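Local coordinates for protein BauA (Acinetobacter baumannii, PDB 6HCP) that is an outer-membrane TonB-dependent transporter that takes up iron as its ferric preacinetobactin complex, at residues A[634-639]-A[681-686]; A[265-270]-A[323-328]; A[103-108]-A[601-606]; A[79-84]-A[91-96]. One frame throughout, in Å; residues are numbered along the deposited sequence.

Contact 1: residues A[634-639]-A[681-686]; sequences SKQYIN and YWAQPQ. With C8E ((hydroxyethyloxy)tri(ethyloxy)octane), chain B.
Gln684 reaches across to Ile638 and makes the one direct hydrogen bond of this contact: its NE2 donates to Ile638 O at 3.0 Å, with a nearly straight N-H...O angle of 165°. The donor lies in the carbonyl plane, on a lone pair of the oxygen, and the oxygen in turn lies close to the plane of the Gln684 amide. An extended side chain, with CG anti to the backbone N (chi1 -177°), carries the amide this far. NE2 also donates to Asn689 O, so the same nitrogen serves two backbone acceptors.

Two waters add bridges. One donates to Ile638 O and to Gln684 OE1 (2.9 Å to OE1), closing a small ring with the direct bond. The other donates to Gln636 OE1 at 2.7 Å and accepts from Gln684 N, linking the two segments where no direct backbone bond exists. Gln636 OE1 has a further donor in Arg649 NH1, and Gln636 NE2 turns back to Ser634 O at 2.9 Å; the bent side chain thus has both ends of its amide engaged.

Van der Waals contact is slight and mostly sets methyls against amide atoms. Ile638 and Gln684 run alongside each other in opposite senses, with Ile638 CG2 3.6 Å from Gln684 NE2, while Ala683 CB lies 4.0 Å from Gln636 OE1. On the flank, a detergent molecule passes Ser634 and Lys635, C17 of the C8E lying 3.5 Å from Lys635 N.

The contact is buried. Segment 634-639 ends barrel strand 622-637, between strands 599-618 and 645-662, and the short strand 682-683, paired with 691-692, lies beside it.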
# COMPACT_ATOMS: atom_id res chain seq x y z
N SER A 634 -10.65 11.02 19.35
CA SER A 634 -10.44 10.31 20.60
C SER A 634 -11.51 9.22 20.77
O SER A 634 -12.31 8.96 19.88
CB SER A 634 -10.41 11.27 21.75
OG SER A 634 -11.61 12.03 21.80
N LYS A 635 -11.49 8.56 21.93
CA LYS A 635 -12.30 7.37 22.14
C LYS A 635 -13.79 7.72 22.15
O LYS A 635 -14.17 8.86 22.42
CB LYS A 635 -11.87 6.71 23.45
CG LYS A 635 -12.18 7.47 24.72
CD LYS A 635 -11.94 6.57 25.93
CE LYS A 635 -12.32 7.19 27.25
NZ LYS A 635 -12.29 6.16 28.32
N GLN A 636 -14.63 6.70 21.93
CA GLN A 636 -16.08 6.84 22.04
C GLN A 636 -16.62 5.72 22.93
O GLN A 636 -16.22 4.56 22.80
CB GLN A 636 -16.76 6.79 20.67
CG GLN A 636 -16.02 7.56 19.58
CD GLN A 636 -15.21 6.66 18.67
OE1 GLN A 636 -15.76 5.79 18.03
NE2 GLN A 636 -13.90 6.85 18.66
N TYR A 637 -17.61 6.06 23.75
CA TYR A 637 -18.31 5.08 24.53
C TYR A 637 -19.35 4.38 23.67
O TYR A 637 -20.04 4.99 22.83
CB TYR A 637 -18.94 5.71 25.77
CG TYR A 637 -17.92 6.05 26.81
CD1 TYR A 637 -17.31 5.05 27.55
CD2 TYR A 637 -17.42 7.33 26.93
CE1 TYR A 637 -16.31 5.33 28.45
CE2 TYR A 637 -16.40 7.63 27.82
CZ TYR A 637 -15.89 6.63 28.62
OH TYR A 637 -14.85 6.90 29.47
N ILE A 638 -19.53 3.09 23.96
CA ILE A 638 -20.44 2.25 23.21
C ILE A 638 -21.76 2.06 23.98
O ILE A 638 -22.81 1.81 23.36
CB ILE A 638 -19.74 0.91 22.86
CG1 ILE A 638 -18.56 1.19 21.91
CG2 ILE A 638 -20.70 -0.11 22.26
CD1 ILE A 638 -18.93 2.00 20.67
N ASN A 639 -21.72 2.22 25.30
CA ASN A 639 -22.97 2.15 26.11
C ASN A 639 -23.01 3.31 27.11
O ASN A 639 -22.01 3.94 27.39
CB ASN A 639 -23.15 0.82 26.83
CG ASN A 639 -22.04 0.47 27.81
OD1 ASN A 639 -21.22 1.30 28.19
ND2 ASN A 639 -21.99 -0.79 28.20
N TYR A 681 -11.08 -0.17 12.35
CA TYR A 681 -11.61 0.37 13.59
C TYR A 681 -13.11 0.09 13.70
O TYR A 681 -13.84 0.04 12.69
CB TYR A 681 -11.34 1.88 13.68
CG TYR A 681 -12.01 2.71 12.63
CD1 TYR A 681 -11.42 2.90 11.39
CD2 TYR A 681 -13.24 3.33 12.86
CE1 TYR A 681 -12.00 3.71 10.42
CE2 TYR A 681 -13.84 4.12 11.89
CZ TYR A 681 -13.20 4.34 10.68
OH TYR A 681 -13.80 5.07 9.69
N TRP A 682 -13.55 -0.06 14.95
CA TRP A 682 -14.97 -0.09 15.33
C TRP A 682 -15.43 1.35 15.56
O TRP A 682 -14.75 2.12 16.22
CB TRP A 682 -15.19 -0.87 16.63
CG TRP A 682 -14.83 -2.32 16.61
CD1 TRP A 682 -13.93 -2.94 17.44
CD2 TRP A 682 -15.53 -3.37 15.92
NE1 TRP A 682 -13.97 -4.30 17.23
CE2 TRP A 682 -14.94 -4.59 16.31
CE3 TRP A 682 -16.53 -3.39 14.93
CZ2 TRP A 682 -15.42 -5.82 15.87
CZ3 TRP A 682 -16.99 -4.61 14.48
CH2 TRP A 682 -16.43 -5.80 14.94
N ALA A 683 -16.68 1.62 15.19
CA ALA A 683 -17.38 2.85 15.62
C ALA A 683 -18.87 2.54 15.67
O ALA A 683 -19.30 1.49 15.19
CB ALA A 683 -17.08 3.98 14.66
N GLN A 684 -19.68 3.47 16.20
CA GLN A 684 -21.05 3.15 16.51
C GLN A 684 -21.94 3.66 15.40
O GLN A 684 -22.11 4.86 15.23
CB GLN A 684 -21.50 3.73 17.85
CG GLN A 684 -22.93 3.34 18.23
CD GLN A 684 -23.17 3.28 19.72
OE1 GLN A 684 -23.80 4.18 20.29
NE2 GLN A 684 -22.75 2.18 20.34
N PRO A 685 -22.68 2.76 14.72
CA PRO A 685 -23.68 3.18 13.74
C PRO A 685 -25.03 3.41 14.43
O PRO A 685 -25.18 3.17 15.64
CB PRO A 685 -23.72 1.95 12.82
CG PRO A 685 -23.57 0.80 13.78
CD PRO A 685 -22.64 1.30 14.88
N GLN A 686 -26.06 3.68 13.62
CA GLN A 686 -27.45 3.66 14.10
C GLN A 686 -27.93 2.22 14.32
O GLN A 686 -27.58 1.30 13.58
CB GLN A 686 -28.34 4.37 13.09
CG GLN A 686 -28.09 5.87 13.08
CD GLN A 686 -29.03 6.60 12.15
OE1 GLN A 686 -30.19 6.21 12.01
NE2 GLN A 686 -28.58 7.72 11.62
C1 C8E B . -10.30 25.19 20.39
C2 C8E B . -9.22 24.18 20.68
C3 C8E B . -9.78 22.76 20.74
C4 C8E B . -8.64 21.77 20.97
C5 C8E B . -9.09 20.32 20.87
C6 C8E B . -7.93 19.38 20.54
C7 C8E B . -8.43 18.00 20.14
C8 C8E B . -7.39 17.18 19.37
O9 C8E B . -7.52 15.78 19.64
C10 C8E B . -7.41 14.88 18.53
C11 C8E B . -7.61 13.43 18.97
O12 C8E B . -6.40 12.72 19.21
C13 C8E B . -6.32 12.22 20.58
C14 C8E B . -6.37 10.68 20.68
O15 C8E B . -7.03 10.12 21.85
C16 C8E B . -7.38 8.70 21.71
C17 C8E B . -8.18 8.05 22.88
O18 C8E B . -8.18 6.60 22.65
O HOH W 1 -18.34 5.98 17.20
O HOH W 2 -25.59 2.78 22.10

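Contact 2: residues A[265-270]-A[323-328]; sequences GIPKPP and GTITSS
Ile325 sets its CG1 branch beside the backbone N (chi1 -61°) and continues it to CD1 in an extended course (chi2 174°), and this brings CD1 up to the ring of Pro267. On the other side the pyrrolidine ring offers its CG and CD carbons. CD1 of Ile325 lies 3.9 Å from CD of Pro267 and equally far from CG of the same ring, while the second branch, Ile325 CG2, approaches Pro267 CG at 4.1 Å. Both methyls thus rest against the same CG-CD edge of the ring, a purely apolar touch with no hydrogen bond between the segments.

A water makes the polar link: it donates to Gly265 O at 2.9 Å and to Ile325 O at 3.0 Å, spanning the two main chains next to the apolar pair. At the margin of the contact Pro267 CB comes within 4.4 Å of Ser328 O, an oxygen that accepts from Asn399 ND2 of the second subunit. The same subunit forms a salt bridge with Lys268 through its Asp219, so this loop takes part in the contact between protein copies. Pro267 also packs on Ile395 and Tyr396.

Segment 265-270 belongs to the loop between strands 258-259 and 282-297, and segment 323-328 leaves the end of strand 320-325. The contact thus packs one inter-strand loop of the barrel domain on the end of a strand, consistent with the long loops that TonB-dependent receptor barrels carry.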
# COMPACT_ATOMS: atom_id res chain seq x y z
N GLY A 265 -17.57 -8.53 25.86
CA GLY A 265 -16.64 -7.48 25.53
C GLY A 265 -16.49 -7.30 24.02
O GLY A 265 -17.11 -8.02 23.23
N ILE A 266 -15.65 -6.33 23.65
CA ILE A 266 -15.40 -5.96 22.27
C ILE A 266 -14.08 -6.60 21.84
O ILE A 266 -13.02 -6.23 22.32
CB ILE A 266 -15.36 -4.44 22.09
CG1 ILE A 266 -16.70 -3.81 22.48
CG2 ILE A 266 -14.98 -4.07 20.66
CD1 ILE A 266 -16.68 -2.33 22.64
N PRO A 267 -14.10 -7.55 20.90
CA PRO A 267 -12.86 -8.14 20.41
C PRO A 267 -12.20 -7.20 19.40
O PRO A 267 -12.79 -6.22 18.93
CB PRO A 267 -13.34 -9.43 19.74
CG PRO A 267 -14.71 -9.05 19.21
CD PRO A 267 -15.29 -8.06 20.21
N LYS A 268 -10.93 -7.48 19.11
CA LYS A 268 -10.20 -6.69 18.16
C LYS A 268 -10.89 -6.71 16.80
O LYS A 268 -11.45 -7.72 16.39
CB LYS A 268 -8.76 -7.20 18.07
CG LYS A 268 -7.94 -6.87 19.31
CD LYS A 268 -6.45 -6.80 19.04
CE LYS A 268 -5.62 -7.03 20.28
NZ LYS A 268 -5.93 -5.99 21.26
N PRO A 269 -10.93 -5.55 16.10
CA PRO A 269 -11.60 -5.48 14.81
C PRO A 269 -10.90 -6.37 13.79
O PRO A 269 -9.68 -6.45 13.75
CB PRO A 269 -11.52 -4.00 14.42
CG PRO A 269 -10.41 -3.42 15.25
CD PRO A 269 -10.34 -4.27 16.51
N PRO A 270 -11.68 -7.13 13.00
CA PRO A 270 -11.17 -7.79 11.80
C PRO A 270 -10.61 -6.74 10.83
O PRO A 270 -10.83 -5.53 11.01
CB PRO A 270 -12.41 -8.45 11.17
CG PRO A 270 -13.41 -8.52 12.30
CD PRO A 270 -13.12 -7.32 13.17
N GLY A 323 -26.41 -8.68 14.18
CA GLY A 323 -25.46 -9.64 14.60
C GLY A 323 -25.03 -9.36 16.03
O GLY A 323 -25.04 -8.22 16.44
N THR A 324 -24.86 -10.42 16.81
CA THR A 324 -24.39 -10.31 18.17
C THR A 324 -23.09 -11.09 18.34
O THR A 324 -23.06 -12.31 18.08
CB THR A 324 -25.44 -10.83 19.17
OG1 THR A 324 -26.67 -10.15 18.90
CG2 THR A 324 -25.04 -10.64 20.61
N ILE A 325 -22.06 -10.42 18.88
CA ILE A 325 -20.81 -11.10 19.20
C ILE A 325 -20.97 -11.83 20.54
O ILE A 325 -21.14 -11.19 21.59
CB ILE A 325 -19.62 -10.13 19.21
CG1 ILE A 325 -19.42 -9.46 17.85
CG2 ILE A 325 -18.34 -10.83 19.70
CD1 ILE A 325 -18.35 -8.39 17.84
N THR A 326 -20.93 -13.16 20.49
CA THR A 326 -21.27 -13.98 21.65
C THR A 326 -20.04 -14.63 22.29
O THR A 326 -20.18 -15.24 23.34
CB THR A 326 -22.28 -15.06 21.31
OG1 THR A 326 -21.70 -15.93 20.33
CG2 THR A 326 -23.58 -14.48 20.78
N SER A 327 -18.85 -14.45 21.70
CA SER A 327 -17.62 -14.94 22.34
C SER A 327 -16.43 -14.04 21.98
O SER A 327 -16.37 -13.49 20.89
CB SER A 327 -17.33 -16.39 21.97
OG SER A 327 -16.08 -16.81 22.50
N SER A 328 -15.43 -14.02 22.86
CA SER A 328 -14.17 -13.35 22.57
C SER A 328 -13.39 -14.09 21.46
O SER A 328 -12.45 -13.53 20.89
CB SER A 328 -13.34 -13.23 23.82
OG SER A 328 -13.01 -14.52 24.32
O HOH W 3 -19.89 -8.82 22.91

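Contact 3: residues A[103-108]-A[601-606]; sequences NYYIRG and AVAVPK
Val604 lays its CG1 methyl over one face of the Tyr105 ring, 3.7 Å from the centroid and 19° off the ring normal, a CH-pi contact. The methyl is offset toward the rim, on the side of CD2, which it approaches to 3.5 Å. With CG1 turned beside the backbone N (chi1 -69°), it is this methyl that reaches the ring. At the far end of the tyrosine, Ala603 CB comes to 3.4 Å from Tyr105 OH and 3.9 Å from CZ; it meets the ring obliquely. A looser touch joins Gly108 O to Val604 CG1 at 4.1 Å.

The second shell fixes the backbones on both sides. Tyr105 belongs to strand 105-106, which pairs with strand 91-92 through backbone bonds between Tyr105 and Tyr92. Gly108 has a positive phi, favourable for glycine, in the turn that leads to strand 109-110. Across the contact, Ala603 is bonded through its backbone to Tyr637 of the neighbouring barrel strand, and the positive phi of Ala603 itself (88°) falls where strand 599-618 is interrupted. Further out, Arg107 forms salt bridges with Glu514 and Glu564 of the barrel, and Arg107 O accepts from Asn560 ND2, tying the same plug turn to other barrel strands.

Segment 103-108 belongs to the plug and segment 601-606 to the barrel wall. No hydrogen bond crosses between these two segments: methyl groups against an aromatic ring and its hydroxyl end make up the touch, so dispersion probably contributes most of its attraction, whereas the directional polar ties between plug and barrel lie around it.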
# COMPACT_ATOMS: atom_id res chain seq x y z
N ASN A 103 -24.84 8.51 8.16
CA ASN A 103 -24.94 8.67 9.61
C ASN A 103 -23.93 9.72 10.06
O ASN A 103 -22.72 9.49 9.98
CB ASN A 103 -24.70 7.37 10.36
CG ASN A 103 -24.92 7.53 11.86
OD1 ASN A 103 -25.88 8.16 12.27
ND2 ASN A 103 -24.02 7.00 12.67
N TYR A 104 -24.41 10.88 10.51
CA TYR A 104 -23.52 11.90 11.04
C TYR A 104 -24.19 12.66 12.20
O TYR A 104 -25.40 12.67 12.36
CB TYR A 104 -23.07 12.88 9.95
CG TYR A 104 -24.18 13.46 9.12
CD1 TYR A 104 -24.83 14.63 9.49
CD2 TYR A 104 -24.55 12.88 7.92
CE1 TYR A 104 -25.91 15.12 8.77
CE2 TYR A 104 -25.59 13.39 7.16
CZ TYR A 104 -26.28 14.51 7.58
OH TYR A 104 -27.34 14.98 6.84
N TYR A 105 -23.33 13.16 13.08
CA TYR A 105 -23.65 14.01 14.19
C TYR A 105 -23.10 15.41 13.91
O TYR A 105 -22.01 15.55 13.34
CB TYR A 105 -23.02 13.48 15.48
CG TYR A 105 -23.51 12.13 15.92
CD1 TYR A 105 -23.04 10.97 15.33
CD2 TYR A 105 -24.29 12.00 17.06
CE1 TYR A 105 -23.45 9.72 15.76
CE2 TYR A 105 -24.78 10.76 17.46
CZ TYR A 105 -24.31 9.62 16.85
OH TYR A 105 -24.74 8.41 17.28
N ILE A 106 -23.82 16.44 14.38
CA ILE A 106 -23.36 17.82 14.37
C ILE A 106 -23.44 18.35 15.81
O ILE A 106 -24.46 18.17 16.47
CB ILE A 106 -24.20 18.66 13.38
CG1 ILE A 106 -24.22 18.04 11.98
CG2 ILE A 106 -23.68 20.09 13.35
CD1 ILE A 106 -25.11 18.75 10.98
N ARG A 107 -22.33 18.92 16.30
CA ARG A 107 -22.22 19.39 17.67
C ARG A 107 -22.64 18.29 18.65
O ARG A 107 -23.20 18.56 19.73
CB ARG A 107 -23.04 20.67 17.88
CG ARG A 107 -22.38 21.88 17.24
CD ARG A 107 -22.97 23.21 17.69
NE ARG A 107 -22.17 24.30 17.18
CZ ARG A 107 -22.47 25.59 17.27
NH1 ARG A 107 -23.69 25.96 17.66
NH2 ARG A 107 -21.60 26.48 16.84
N GLY A 108 -22.33 17.04 18.28
CA GLY A 108 -22.48 15.90 19.15
C GLY A 108 -23.90 15.38 19.27
O GLY A 108 -24.16 14.50 20.11
N ALA A 601 -22.11 10.66 26.81
CA ALA A 601 -23.00 10.14 25.79
C ALA A 601 -22.25 9.16 24.89
O ALA A 601 -21.02 9.30 24.70
CB ALA A 601 -23.59 11.26 24.98
N VAL A 602 -23.00 8.22 24.31
CA VAL A 602 -22.41 7.21 23.43
C VAL A 602 -22.02 7.83 22.09
O VAL A 602 -22.48 8.91 21.70
CB VAL A 602 -23.36 6.01 23.23
CG1 VAL A 602 -23.66 5.29 24.54
CG2 VAL A 602 -24.63 6.44 22.52
N ALA A 603 -21.12 7.12 21.40
CA ALA A 603 -20.91 7.17 19.94
C ALA A 603 -19.92 8.27 19.55
O ALA A 603 -19.18 8.09 18.57
CB ALA A 603 -22.22 7.29 19.19
N VAL A 604 -20.03 9.45 20.16
CA VAL A 604 -19.31 10.62 19.71
C VAL A 604 -17.99 10.74 20.46
O VAL A 604 -17.91 10.46 21.65
CB VAL A 604 -20.14 11.91 19.86
CG1 VAL A 604 -21.30 11.90 18.88
CG2 VAL A 604 -20.60 12.13 21.29
N PRO A 605 -16.92 11.22 19.79
CA PRO A 605 -15.64 11.47 20.45
C PRO A 605 -15.68 12.83 21.14
O PRO A 605 -16.37 13.75 20.68
CB PRO A 605 -14.64 11.51 19.28
CG PRO A 605 -15.46 11.99 18.12
CD PRO A 605 -16.85 11.43 18.33
N LYS A 606 -14.86 12.99 22.18
CA LYS A 606 -14.75 14.29 22.85
C LYS A 606 -13.77 15.22 22.12
O LYS A 606 -13.95 16.41 22.15
CB LYS A 606 -14.31 14.11 24.30
CG LYS A 606 -15.40 13.48 25.16
CD LYS A 606 -15.00 13.30 26.61
CE LYS A 606 -15.17 14.54 27.44
NZ LYS A 606 -15.33 14.16 28.86

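Contact 4: residues A[79-84]-A[91-96]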
# COMPACT_ATOMS: atom_id res chain seq x y z
N ASP A 79 -21.55 10.91 -1.35
CA ASP A 79 -22.71 11.20 -0.51
C ASP A 79 -22.42 12.47 0.29
O ASP A 79 -21.38 13.09 0.12
CB ASP A 79 -23.07 9.99 0.37
CG ASP A 79 -22.03 9.61 1.42
OD1 ASP A 79 -21.21 10.47 1.77
OD2 ASP A 79 -22.02 8.43 1.82
N ILE A 80 -23.43 12.95 1.04
CA ILE A 80 -23.32 14.24 1.68
C ILE A 80 -22.28 14.19 2.80
O ILE A 80 -21.54 15.15 3.00
CB ILE A 80 -24.69 14.72 2.19
CG1 ILE A 80 -25.66 14.92 1.02
CG2 ILE A 80 -24.52 15.98 3.01
CD1 ILE A 80 -25.14 15.85 -0.06
N THR A 81 -22.17 13.03 3.46
CA THR A 81 -21.18 12.85 4.55
C THR A 81 -19.77 13.17 4.05
O THR A 81 -18.98 13.80 4.73
CB THR A 81 -21.23 11.42 5.10
OG1 THR A 81 -22.55 11.17 5.59
CG2 THR A 81 -20.22 11.20 6.21
N GLU A 82 -19.46 12.68 2.84
CA GLU A 82 -18.12 12.83 2.24
C GLU A 82 -17.85 14.28 1.86
O GLU A 82 -16.70 14.64 1.63
CB GLU A 82 -17.99 11.92 1.01
CG GLU A 82 -17.88 10.46 1.40
CD GLU A 82 -17.70 9.48 0.26
OE1 GLU A 82 -17.43 9.91 -0.88
OE2 GLU A 82 -17.79 8.28 0.53
N VAL A 83 -18.89 15.12 1.84
CA VAL A 83 -18.71 16.55 1.69
C VAL A 83 -18.50 17.20 3.06
O VAL A 83 -17.61 18.03 3.23
CB VAL A 83 -19.88 17.20 0.95
CG1 VAL A 83 -19.64 18.68 0.77
CG2 VAL A 83 -20.16 16.54 -0.40
N ILE A 84 -19.44 16.98 3.99
CA ILE A 84 -19.54 17.87 5.16
C ILE A 84 -18.65 17.40 6.33
O ILE A 84 -18.35 18.20 7.22
CB ILE A 84 -21.00 18.05 5.62
CG1 ILE A 84 -21.59 16.75 6.16
CG2 ILE A 84 -21.80 18.64 4.48
CD1 ILE A 84 -22.98 16.92 6.78
N ILE A 91 -18.44 17.86 13.03
CA ILE A 91 -19.27 16.81 12.46
C ILE A 91 -18.56 15.47 12.66
O ILE A 91 -17.34 15.37 12.51
CB ILE A 91 -19.57 17.13 10.99
CG1 ILE A 91 -20.31 18.48 10.91
CG2 ILE A 91 -20.34 15.99 10.34
CD1 ILE A 91 -20.89 18.82 9.59
N TYR A 92 -19.31 14.46 13.07
CA TYR A 92 -18.75 13.13 13.29
C TYR A 92 -19.57 12.10 12.53
O TYR A 92 -20.80 12.09 12.61
CB TYR A 92 -18.74 12.77 14.77
CG TYR A 92 -18.23 11.38 15.04
CD1 TYR A 92 -16.89 11.06 14.83
CD2 TYR A 92 -19.10 10.35 15.37
CE1 TYR A 92 -16.44 9.75 14.93
CE2 TYR A 92 -18.67 9.04 15.48
CZ TYR A 92 -17.32 8.75 15.31
OH TYR A 92 -16.91 7.46 15.39
N THR A 93 -18.87 11.19 11.85
CA THR A 93 -19.48 9.99 11.27
C THR A 93 -18.72 8.77 11.77
O THR A 93 -17.49 8.81 11.96
CB THR A 93 -19.52 10.05 9.73
OG1 THR A 93 -20.17 8.86 9.26
CG2 THR A 93 -18.15 10.16 9.11
N ASN A 94 -19.43 7.64 11.90
CA ASN A 94 -18.84 6.37 12.21
C ASN A 94 -18.05 5.84 11.00
O ASN A 94 -17.26 4.94 11.14
CB ASN A 94 -19.88 5.35 12.68
CG ASN A 94 -20.94 5.06 11.65
OD1 ASN A 94 -21.69 5.97 11.26
ND2 ASN A 94 -20.96 3.83 11.17
N GLY A 95 -18.37 6.31 9.78
CA GLY A 95 -17.48 6.12 8.62
C GLY A 95 -17.55 4.73 7.98
O GLY A 95 -16.68 4.39 7.18
N ALA A 96 -18.63 3.98 8.21
CA ALA A 96 -18.81 2.68 7.58
C ALA A 96 -19.08 2.87 6.09
O ALA A 96 -19.60 3.90 5.64
CB ALA A 96 -19.93 1.91 8.24
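Within the plug domain of this TonB-dependent receptor, the short helix 81-84 packs against strand 91-92 and the residues that follow it, the chain turning back between them. The tight part is built on Ile84 and Ile91, both buried. Their side chains cross at about a right angle, with Ile84 CD1 4.0 Å from Ile91 CD1. That same Ile91 methyl comes closer still to the helix backbone, 3.5 Å from Ile84 O. Behind it, Ile84 leans on Val138 and Val140 of strand 135-142 and on Val161 of strand 159-165, so the pair belongs to the apolar interior between helix and sheet.

The other part is smaller and less enclosed, since Thr81 and Thr93 are both partly exposed. The touch is mainly methyl to methyl: Thr81 CG2 stands 3.7 Å from Thr93 CG2, with Thr93 CB and OG1 each 3.8 Å away. Rotation about chi1 of Thr81 places CG2 anti to the backbone N, towards Thr93, and leaves OG1 beside that N, where it bonds to Glu102 OE1. The threonine hydroxyls therefore serve partners other than each other. Thr93 OG1 is bonded to Asn103 O.

Each segment is also braced by a local side-chain bond to its own backbone. Asp79 precedes the turn leading into the helix and its OD1 accepts from Glu82 N at 3.0 Å, a capping bond, while Ile80 O receives both Val83 N and Ile84 N. In the other segment, an ST turn closes on the side chain of Thr93: Gly95 N donates to Thr93 OG1 at 3.2 Å, with an N-H...O angle of 144°.

Overall arrangement
Along the chain contact 4 comes first, within the plug; contact 3 then packs the plug against an irregular part of barrel strand 599-618, contact 2 is nested inside the long loop it closes, and contact 1 follows. Contacts 1 and 3 are close, their centres about 9 Å apart, on neighbouring strands 599-618 and 622-637. Contacts 3 and 4 share the small sheet in which strands 91-92 and 105-106 pair, about 12 Å between centres. Contact 2 lies outermost, about 14 Å from contact 1, to which Trp682 joins it. The series thus runs from plug interior through barrel wall to outer loops, consistent with a plug seated inside a transport barrel.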